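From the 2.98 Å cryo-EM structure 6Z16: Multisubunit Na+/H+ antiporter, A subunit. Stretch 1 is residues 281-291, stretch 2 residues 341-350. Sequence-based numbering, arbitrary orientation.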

# COMPACT_ATOMS: atom_id res chain seq x y z
N GLY A 281 1.15 63.46 82.72
CA GLY A 281 2.34 64.18 82.30
C GLY A 281 3.15 64.69 83.46
O GLY A 281 4.38 64.72 83.40
N ILE A 282 2.47 65.08 84.55
CA ILE A 282 3.13 65.42 85.80
C ILE A 282 3.94 64.24 86.32
O ILE A 282 5.09 64.39 86.75
CB ILE A 282 2.09 65.89 86.84
CG1 ILE A 282 1.30 67.09 86.32
CG2 ILE A 282 2.75 66.23 88.15
CD1 ILE A 282 2.13 68.31 86.12
N TYR A 283 3.36 63.03 86.26
CA TYR A 283 4.08 61.84 86.69
C TYR A 283 5.29 61.56 85.81
O TYR A 283 6.33 61.14 86.31
CB TYR A 283 3.18 60.61 86.72
CG TYR A 283 3.95 59.35 87.09
CD1 TYR A 283 4.39 59.16 88.39
CD2 TYR A 283 4.27 58.39 86.14
CE1 TYR A 283 5.11 58.03 88.74
CE2 TYR A 283 4.99 57.27 86.48
CZ TYR A 283 5.41 57.09 87.78
OH TYR A 283 6.12 55.97 88.12
N VAL A 284 5.17 61.77 84.50
CA VAL A 284 6.28 61.47 83.60
C VAL A 284 7.43 62.45 83.82
O VAL A 284 8.61 62.05 83.86
CB VAL A 284 5.80 61.45 82.14
CG1 VAL A 284 6.97 61.30 81.18
CG2 VAL A 284 4.85 60.32 81.94
N ILE A 285 7.11 63.73 84.00
CA ILE A 285 8.14 64.74 84.29
C ILE A 285 8.82 64.45 85.62
O ILE A 285 10.05 64.45 85.72
CB ILE A 285 7.52 66.15 84.27
CG1 ILE A 285 7.04 66.49 82.86
CG2 ILE A 285 8.52 67.18 84.72
CD1 ILE A 285 6.16 67.70 82.80
N ALA A 286 8.03 64.13 86.65
CA ALA A 286 8.60 63.83 87.96
C ALA A 286 9.34 62.50 87.97
O ALA A 286 10.24 62.30 88.78
CB ALA A 286 7.50 63.81 89.01
N ARG A 287 8.99 61.59 87.07
CA ARG A 287 9.62 60.28 87.00
C ARG A 287 10.96 60.35 86.29
O ARG A 287 11.91 59.66 86.67
CB ARG A 287 8.67 59.31 86.29
CG ARG A 287 9.17 57.89 86.09
CD ARG A 287 9.16 57.08 87.36
NE ARG A 287 10.42 57.16 88.10
CZ ARG A 287 10.59 56.71 89.33
NH1 ARG A 287 9.57 56.14 89.97
NH2 ARG A 287 11.77 56.82 89.92
N LEU A 288 11.06 61.19 85.26
CA LEU A 288 12.27 61.30 84.46
C LEU A 288 13.15 62.48 84.83
O LEU A 288 14.17 62.70 84.18
CB LEU A 288 11.91 61.37 82.97
CG LEU A 288 11.25 60.11 82.44
CD1 LEU A 288 10.79 60.31 81.02
CD2 LEU A 288 12.21 58.94 82.53
N THR A 289 12.76 63.26 85.85
CA THR A 289 13.62 64.30 86.40
C THR A 289 15.03 63.85 86.81
O THR A 289 15.97 64.61 86.53
CB THR A 289 12.88 64.97 87.57
OG1 THR A 289 11.61 65.44 87.11
CG2 THR A 289 13.63 66.15 88.10
N PRO A 290 15.30 62.67 87.40
CA PRO A 290 16.70 62.31 87.66
C PRO A 290 17.54 62.01 86.42
O PRO A 290 18.74 61.75 86.57
CB PRO A 290 16.59 61.05 88.53
CG PRO A 290 15.30 61.14 89.14
CD PRO A 290 14.41 61.74 88.12
N ILE A 291 16.97 62.03 85.22
CA ILE A 291 17.72 61.79 83.99
C ILE A 291 17.98 63.09 83.24
O ILE A 291 19.11 63.36 82.84
CB ILE A 291 16.97 60.77 83.10
CG1 ILE A 291 16.89 59.41 83.79
CG2 ILE A 291 17.64 60.61 81.77
CD1 ILE A 291 15.96 58.45 83.11
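Stretch 2 (341-350) LLGIGGLSFH

Stretch 2, LLGIGGLSFH, lies alongside stretch 1 as a second helix running in nearly the same direction. The angle between the two N-to-C axes is 11°, and their closest approach is 10.4 Å, a spacing wide enough for side chains to fill the gap between the backbones. Stretch 2 is helical from L341, continuing a helix that begins earlier in the chain; S348, F349 and H350 keep helical phi and psi without the regular bonding. Because the axes are almost parallel, the register advances in the same sense on both sides: the CA of L342 lies 7.0 Å from the CA of A286, the CA of G346 lies 6.4 Å from the CA of T289, and the CA of F349 lies 8.2 Å from the CA of P290. L342, G346 and F349 are spaced four and three apart, the repeat that keeps residues on one side of a helix.

L342 makes the broadest contact. Its CA-to-CB bond points toward stretch 1, and with chi1 m and chi2 t, a common leucine conformation in helices, its two methyls meet the residues of one helical surface. CD1 lies 3.8 Å from CG2 of I282 and 4.3 Å from CG2 of I285, while CD2 lies 4.2 Å from CB of A286. Both isoleucines hold chi1 at m, the usual choice for isoleucine in a helix; they differ in chi2, which is m in I282 and t in I285. The small side chain of A286 offers a single methyl here, and the leucine branch rests on it. These are purely apolar contacts, well suited to a buried site.

One turn on, G346 presents backbone instead of a side chain. CG2 of T289 approaches its CA at 4.3 Å, at the point where the two chains have their shortest paired CA distance. T289 suits this place by having two unlike branches. At chi1 m, its OG1 turns back to donate a very short hydrogen bond of 2.3 Å to O of I285, satisfying the hydroxyl within its own helix, while the methyl CG2 meets stretch 2. No hydrogen bond crosses between the stretches.

The last contact belongs to F349, whose CA-to-CB bond also points toward stretch 1. Chi1 is m and chi2 is -88°, placing the ring across the helix interface so that CE2 comes within 3.6 Å of CG2 of T289 and CZ within 4.0 Å of CA of P290. Both partners approach the ring obliquely. P290 directs its own CA-to-CB bond away, so its backbone is nearer than its side chain, with CB 4.5 Å from CZ of F349. Lacking an amide hydrogen, proline cannot donate a bond to the preceding turn; stretch 1 is kinked here, and I291 N instead bonds to O of L288 at 3.1 Å. The flat aromatic side chain thus reaches across to the kinked segment, extending the apolar contact begun by L342.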

# COMPACT_ATOMS: atom_id res chain seq x y z
N LEU A 341 6.76 74.32 89.78
CA LEU A 341 7.50 73.86 90.95
C LEU A 341 8.37 72.64 90.63
O LEU A 341 9.46 72.51 91.19
CB LEU A 341 6.55 73.55 92.09
CG LEU A 341 5.95 74.78 92.75
CD1 LEU A 341 4.86 74.37 93.72
CD2 LEU A 341 7.04 75.54 93.46
N LEU A 342 7.91 71.77 89.73
CA LEU A 342 8.75 70.66 89.28
C LEU A 342 9.98 71.14 88.51
O LEU A 342 11.05 70.53 88.60
CB LEU A 342 7.93 69.69 88.42
CG LEU A 342 6.91 68.81 89.12
CD1 LEU A 342 6.09 68.05 88.10
CD2 LEU A 342 7.63 67.84 90.04
N GLY A 343 9.85 72.24 87.77
CA GLY A 343 11.01 72.81 87.09
C GLY A 343 12.05 73.37 88.05
O GLY A 343 13.25 73.17 87.86
N ILE A 344 11.59 74.07 89.09
CA ILE A 344 12.53 74.56 90.11
C ILE A 344 13.17 73.40 90.87
O ILE A 344 14.37 73.41 91.20
CB ILE A 344 11.82 75.54 91.05
CG1 ILE A 344 11.11 76.63 90.25
CG2 ILE A 344 12.80 76.18 92.01
CD1 ILE A 344 12.02 77.46 89.39
N GLY A 345 12.39 72.34 91.11
CA GLY A 345 12.98 71.14 91.67
C GLY A 345 13.94 70.43 90.75
O GLY A 345 14.78 69.66 91.21
N GLY A 346 13.82 70.65 89.44
CA GLY A 346 14.86 70.22 88.53
C GLY A 346 16.12 71.06 88.67
O GLY A 346 17.23 70.54 88.53
N LEU A 347 15.95 72.36 88.93
CA LEU A 347 17.10 73.23 89.21
C LEU A 347 17.87 72.81 90.45
O LEU A 347 19.03 73.19 90.61
CB LEU A 347 16.69 74.69 89.38
CG LEU A 347 16.34 75.57 88.20
CD1 LEU A 347 15.77 76.87 88.70
CD2 LEU A 347 17.59 75.82 87.40
N SER A 348 17.22 72.07 91.36
CA SER A 348 17.91 71.50 92.52
C SER A 348 19.11 70.60 92.18
O SER A 348 19.98 70.43 93.04
CB SER A 348 16.95 70.68 93.37
OG SER A 348 17.65 70.04 94.42
N PHE A 349 19.18 70.02 90.98
CA PHE A 349 20.21 69.02 90.69
C PHE A 349 21.59 69.59 90.42
O PHE A 349 22.57 68.85 90.54
CB PHE A 349 19.81 68.17 89.48
CG PHE A 349 18.85 67.08 89.81
CD1 PHE A 349 19.33 65.84 90.21
CD2 PHE A 349 17.49 67.29 89.76
CE1 PHE A 349 18.45 64.83 90.53
CE2 PHE A 349 16.62 66.30 90.08
CZ PHE A 349 17.10 65.06 90.47
N HIS A 350 21.70 70.86 90.05
CA HIS A 350 23.00 71.37 89.60
C HIS A 350 23.93 71.62 90.78
O HIS A 350 24.95 70.94 90.93
CB HIS A 350 22.80 72.65 88.79
CG HIS A 350 21.98 72.45 87.55
ND1 HIS A 350 22.47 71.81 86.44
CD2 HIS A 350 20.71 72.80 87.26
CE1 HIS A 350 21.53 71.78 85.51
NE2 HIS A 350 20.45 72.37 85.99